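Local coordinates for paenibacillus xanthan lyase (Paenibacillus, PDB 6F2P) that cleaves the bacterial polysaccharide xanthan as a promiscuous polysaccharide lyase of family 8 with several bound calcium ions, at the calcium ion site. Numbering follows the deposited sequence.

The calcium ion site. Residues 293, 329, 331, 333-334. With CA (calcium ion), chain B.
A calcium ion sits in the turn that follows helix 312-328, where Asp329, Asp331 and Thr333 supply protein oxygens at every second position. With three waters these give near-octahedral coordination. The protein oxygens occupy one face of the octahedron and the waters the opposite face, each water lying across the metal from a protein ligand.

The protein face is the tightly built one, its three ligands set by the turn. Asp329 reaches the ion with OD1 at 2.4 Å, its CG anti to the backbone N (chi1 -161°). Asp331 binds through OD1 at 2.3 Å; its CG occupies the crowded position between the backbone N and the carbonyl carbon (chi1 62°), and its OD2 is turned away from the metal, so the carboxylate is monodentate. Thr333 points its hydroxyl OG1 at the ion from 2.3 Å, with OG1 beside the backbone N and anti to the carbonyl carbon, and the methyl CG2 anti to the backbone N.

The two oxygens of Asp329 divide the work: OD1 takes the metal, while OD2 accepts a hydrogen bond from Phe334 N at 2.7 Å, nearly straight (174° at H) and arriving close to the C-O axis. This bond fixes the carboxylate's rotation and ties the following backbone to the metal site. An alanine here, lacking both oxygens, would probably weaken calcium binding and leave the turn less firmly held at Phe334 N. The ion's likely role is structural, stabilising this turn in the helical domain.

The opposite face is filled by waters. Water 1 and water 3 bind at ordinary calcium distances; water 2, opposite Asp329 OD1, is the distant one, 2.8 Å from the ion. Asp293, at the start of helix 292-307, is a second-shell residue, its OD2 4.5 Å from the calcium; its charge probably still favours the cation. Water 2 bridges the gap, lying 3.0 Å from Asp293 OD2 and 3.2 Å from Asp331 OD2, the carboxylate oxygen that Asp331 withholds from the metal.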
loop_
_atom_site.group_PDB
_atom_site.type_symbol
_atom_site.label_atom_id
_atom_site.label_comp_id
_atom_site.label_asym_id
_atom_site.label_seq_id
_atom_site.Cartn_x
_atom_site.Cartn_y
_atom_site.Cartn_z
ATOM N N ASP A 293 -11.606 -6.708 22.004
ATOM C CA ASP A 293 -12.976 -7.225 22.050
ATOM C C ASP A 293 -13.994 -6.145 22.414
ATOM O O ASP A 293 -15.108 -6.141 21.891
ATOM C CB ASP A 293 -13.100 -8.433 22.979
ATOM C CG ASP A 293 -12.801 -8.099 24.430
ATOM O OD1 ASP A 293 -12.100 -7.097 24.703
ATOM O OD2 ASP A 293 -13.264 -8.863 25.302
ATOM N N ASP A 329 -19.893 -14.788 20.789
ATOM C CA ASP A 329 -19.713 -13.979 21.990
ATOM C C ASP A 329 -20.373 -14.614 23.216
ATOM O O ASP A 329 -21.302 -14.053 23.807
ATOM C CB ASP A 329 -20.246 -12.565 21.753
ATOM C CG ASP A 329 -19.690 -11.558 22.738
ATOM O OD1 ASP A 329 -18.743 -11.917 23.474
ATOM O OD2 ASP A 329 -20.184 -10.404 22.767
ATOM N N ASP A 331 -19.532 -14.908 26.252
ATOM C CA ASP A 331 -19.523 -14.143 27.500
ATOM C C ASP A 331 -20.219 -12.790 27.355
ATOM O O ASP A 331 -20.050 -11.904 28.194
ATOM C CB ASP A 331 -18.090 -13.952 28.016
ATOM C CG ASP A 331 -17.226 -13.158 27.060
ATOM O OD1 ASP A 331 -17.630 -12.984 25.890
ATOM O OD2 ASP A 331 -16.138 -12.711 27.477
ATOM N N THR A 333 -19.917 -10.022 25.633
ATOM C CA THR A 333 -19.197 -8.762 25.512
ATOM C C THR A 333 -20.098 -7.677 24.930
ATOM O O THR A 333 -20.235 -6.606 25.519
ATOM C CB THR A 333 -17.939 -8.908 24.624
ATOM O OG1 THR A 333 -17.087 -9.925 25.160
ATOM C CG2 THR A 333 -17.174 -7.596 24.556
ATOM N N PHE A 334 -20.719 -7.968 23.785
ATOM C CA PHE A 334 -21.618 -7.015 23.136
ATOM C C PHE A 334 -22.865 -6.687 23.973
ATOM O O PHE A 334 -23.118 -5.513 24.275
ATOM C CB PHE A 334 -22.036 -7.501 21.740
ATOM C CG PHE A 334 -22.945 -6.539 21.005
ATOM C CD1 PHE A 334 -22.419 -5.507 20.254
ATOM C CD2 PHE A 334 -24.319 -6.666 21.075
ATOM C CE1 PHE A 334 -23.249 -4.627 19.591
ATOM C CE2 PHE A 334 -25.147 -5.785 20.422
ATOM C CZ PHE A 334 -24.616 -4.771 19.676
HETATM CA CA CA B . -16.407 -11.933 24.200
HETATM O O HOH W 1 -16.047 -10.691 22.206
HETATM O O HOH W 2 -13.917 -11.777 25.370
HETATM O O HOH W 3 -16.589 -13.890 22.821
#